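Local structure of 11S globulin isoform 1 (5WPW) at residues H302-A307 / A369-I374. The protein serves as a hexameric 11S seed storage globulin of coconut, a nutrient reservoir and potential food allergen built from two cupin domains. The protein carries 2 engineered substitutions. Sequence-based numbering, arbitrary orientation.
Engineered in segment 369-374: Ile374 (natural residue Val).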
ATOM      1  N   HIS A 302       2.780  23.574  22.352  1.00 26.37           N
ATOM      2  CA  HIS A 302       2.385  22.434  21.539  1.00 25.98           C
ATOM      3  C   HIS A 302       2.926  21.175  22.185  1.00 25.83           C
ATOM      4  O   HIS A 302       3.833  21.221  23.031  1.00 26.08           O
ATOM      5  CB  HIS A 302       2.884  22.550  20.088  1.00 27.54           C
ATOM      6  CG  HIS A 302       4.382  22.630  19.963  1.00 24.77           C
ATOM      7  ND1 HIS A 302       5.090  23.789  20.222  1.00 26.36           N
ATOM      8  CD2 HIS A 302       5.301  21.706  19.580  1.00 27.83           C
ATOM      9  CE1 HIS A 302       6.378  23.562  20.041  1.00 31.76           C
ATOM     10  NE2 HIS A 302       6.534  22.312  19.642  1.00 28.72           N
ATOM     11  N   TRP A 303       2.357  20.037  21.784  1.00 24.30           N
ATOM     12  CA  TRP A 303       3.010  18.769  22.044  1.00 23.01           C
ATOM     13  C   TRP A 303       3.221  17.993  20.747  1.00 25.89           C
ATOM     14  O   TRP A 303       2.491  18.166  19.764  1.00 23.50           O
ATOM     15  CB  TRP A 303       2.212  17.946  23.067  1.00 23.09           C
ATOM     16  CG  TRP A 303       0.904  17.400  22.598  1.00 22.00           C
ATOM     17  CD1 TRP A 303       0.678  16.179  21.973  1.00 20.73           C
ATOM     18  CD2 TRP A 303      -0.359  18.009  22.761  1.00 23.81           C
ATOM     19  NE1 TRP A 303      -0.663  16.024  21.738  1.00 25.21           N
ATOM     20  CE2 TRP A 303      -1.327  17.130  22.216  1.00 28.90           C
ATOM     21  CE3 TRP A 303      -0.781  19.226  23.318  1.00 28.87           C
ATOM     22  CZ2 TRP A 303      -2.695  17.435  22.205  1.00 31.56           C
ATOM     23  CZ3 TRP A 303      -2.138  19.516  23.323  1.00 33.21           C
ATOM     24  CH2 TRP A 303      -3.080  18.634  22.758  1.00 28.90           C
ATOM     25  N   ASN A 304       4.264  17.162  20.739  1.00 26.13           N
ATOM     26  CA  ASN A 304       4.507  16.272  19.621  1.00 23.60           C
ATOM     27  C   ASN A 304       3.598  15.065  19.749  1.00 17.80           C
ATOM     28  O   ASN A 304       3.597  14.389  20.781  1.00 23.42           O
ATOM     29  CB  ASN A 304       5.962  15.818  19.587  1.00 27.51           C
ATOM     30  CG  ASN A 304       6.885  16.927  19.171  1.00 25.71           C
ATOM     31  OD1 ASN A 304       6.967  17.263  17.992  1.00 26.65           O
ATOM     32  ND2 ASN A 304       7.567  17.523  20.139  1.00 24.18           N
ATOM     33  N   ILE A 305       2.865  14.781  18.680  1.00 20.25           N
ATOM     34  CA  ILE A 305       1.826  13.761  18.731  1.00 20.71           C
ATOM     35  C   ILE A 305       2.424  12.375  18.611  1.00 22.67           C
ATOM     36  O   ILE A 305       2.114  11.477  19.407  1.00 20.22           O
ATOM     37  CB  ILE A 305       0.786  14.002  17.625  1.00 21.46           C
ATOM     38  CG1 ILE A 305      -0.093  15.206  17.977  1.00 22.77           C
ATOM     39  CG2 ILE A 305      -0.063  12.766  17.420  1.00 19.30           C
ATOM     40  CD1 ILE A 305      -0.928  15.660  16.826  1.00 23.09           C
ATOM     41  N   ASN A 306       3.290  12.178  17.617  1.00 22.47           N
ATOM     42  CA  ASN A 306       3.674  10.824  17.219  1.00 17.21           C
ATOM     43  C   ASN A 306       5.185  10.633  17.197  1.00 24.61           C
ATOM     44  O   ASN A 306       5.668   9.706  16.545  1.00 25.31           O
ATOM     45  CB  ASN A 306       3.077  10.479  15.844  1.00 22.42           C
ATOM     46  CG  ASN A 306       3.458  11.462  14.742  1.00 29.29           C
ATOM     47  OD1 ASN A 306       3.955  12.582  14.984  1.00 29.50           O
ATOM     48  ND2 ASN A 306       3.208  11.050  13.510  1.00 28.88           N
ATOM     49  N   ALA A 307       5.939  11.447  17.938  1.00 21.91           N
ATOM     50  CA  ALA A 307       7.396  11.368  17.838  1.00 22.78           C
ATOM     51  C   ALA A 307       8.040  12.113  19.002  1.00 27.43           C
ATOM     52  O   ALA A 307       7.433  13.010  19.598  1.00 24.00           O
ATOM     53  CB  ALA A 307       7.889  11.945  16.514  1.00 22.92           C
ATOM     54  N   ALA A 369       6.080  13.438  11.250  1.00 23.58           N
ATOM     55  CA  ALA A 369       5.902  13.883  12.619  1.00 28.28           C
ATOM     56  C   ALA A 369       4.944  15.068  12.628  1.00 27.00           C
ATOM     57  O   ALA A 369       5.003  15.940  11.754  1.00 29.46           O
ATOM     58  CB  ALA A 369       7.256  14.280  13.222  1.00 25.12           C
ATOM     59  N   MET A 370       4.040  15.076  13.598  1.00 23.72           N
ATOM     60  CA  MET A 370       2.988  16.084  13.714  1.00 28.74           C
ATOM     61  C   MET A 370       2.993  16.669  15.112  1.00 25.85           C
ATOM     62  O   MET A 370       3.289  15.972  16.088  1.00 27.12           O
ATOM     63  CB  MET A 370       1.606  15.478  13.442  1.00 25.18           C
ATOM     64  CG  MET A 370       1.392  15.071  12.003  1.00 30.98           C
ATOM     65  SD  MET A 370      -0.316  14.634  11.690  1.00 35.04           S
ATOM     66  CE  MET A 370      -0.563  13.239  12.811  1.00 29.47           C
ATOM     67  N   VAL A 371       2.651  17.952  15.215  1.00 26.06           N
ATOM     68  CA  VAL A 371       2.447  18.561  16.516  1.00 25.81           C
ATOM     69  C   VAL A 371       0.973  18.943  16.661  1.00 26.48           C
ATOM     70  O   VAL A 371       0.223  19.104  15.683  1.00 22.37           O
ATOM     71  CB  VAL A 371       3.334  19.807  16.744  1.00 26.98           C
ATOM     72  CG1 VAL A 371       4.828  19.458  16.604  1.00 22.43           C
ATOM     73  CG2 VAL A 371       2.916  20.903  15.790  1.00 25.80           C
ATOM     74  N   SER A 372       0.575  19.112  17.915  1.00 22.14           N
ATOM     75  CA  SER A 372      -0.723  19.668  18.288  1.00 22.31           C
ATOM     76  C   SER A 372      -0.499  20.954  19.079  1.00 25.39           C
ATOM     77  O   SER A 372       0.048  20.906  20.186  1.00 25.02           O
ATOM     78  CB  SER A 372      -1.494  18.670  19.139  1.00 24.34           C
ATOM     79  OG  SER A 372      -2.756  19.181  19.464  1.00 32.27           O
ATOM     80  N   THR A 373      -0.940  22.088  18.539  1.00 29.02           N
ATOM     81  CA  THR A 373      -0.859  23.321  19.322  1.00 25.72           C
ATOM     82  C   THR A 373      -1.979  23.375  20.370  1.00 24.87           C
ATOM     83  O   THR A 373      -3.010  22.711  20.255  1.00 26.35           O
ATOM     84  CB  THR A 373      -0.938  24.555  18.428  1.00 29.53           C
ATOM     85  OG1 THR A 373      -2.113  24.495  17.617  1.00 29.09           O
ATOM     86  CG2 THR A 373       0.285  24.673  17.535  1.00 34.94           C
ATOM     87  N   ILE A 374      -1.743  24.160  21.419  1.00 32.23           N
ATOM     88  CA  ILE A 374      -2.723  24.353  22.487  1.00 32.46           C
ATOM     89  C   ILE A 374      -3.603  25.560  22.216  1.00 33.41           C
ATOM     90  O   ILE A 374      -4.817  25.483  22.397  1.00 35.29           O
ATOM     91  CB  ILE A 374      -1.999  24.466  23.845  1.00 34.77           C
ATOM     92  CG1 ILE A 374      -1.205  23.191  24.114  1.00 31.26           C
ATOM     93  CG2 ILE A 374      -2.981  24.645  24.981  1.00 31.48           C
ATOM     94  CD1 ILE A 374      -0.489  23.157  25.449  1.00 32.65           C
TER
HETATM   95  O   HOH W   1       5.911  14.952  16.647  1.00 29.27           O
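CB of Ser372 rests over one face of the Trp303 indole, offset toward its rim, 3.6 Å from the centroid of the six-membered ring in a CH-pi contact. Trp303 holds CG in the crowded position between backbone N and carbonyl carbon (chi1 70°), which swings the ring across the neighbouring strand; OG of Ser372, anti to its own N, reaches out over the same face to 3.3 Å from CZ2 of Trp303. The engineered Ile374 meets the indole differently, with CG1 at the ring edge near CZ3. A second subunit receives the indole NH at its Gly121 O and packs its Pro77 on Ile305 and Ser372. Trp303 and Ser372 also form an antiparallel hydrogen-bonded pair: Ser372 N donates almost along the C=O axis of Trp303, whereas Trp303 N approaches Ser372 O from above the carbonyl plane. On the opposite face, CG1 of Val371 touches both His302 CD2, met obliquely, and Asn304 OD1, 3.4 Å away. Past the strand end the pairing continues with a straight bond from Ile305 N to Met370 O (172°). Asn306 OD1 then replaces a backbone acceptor, taking Met370 N on an in-plane lone pair at 2.9 Å. A water lies 2.9 Å from both Asn304 OD1, also bound by Lys364, and Met370 O, placed to donate to them, though it has more acceptors in reach than protons. Within the C-terminal cupin domain, strand 298-304 thus pairs with strands 348-354 and 371-373.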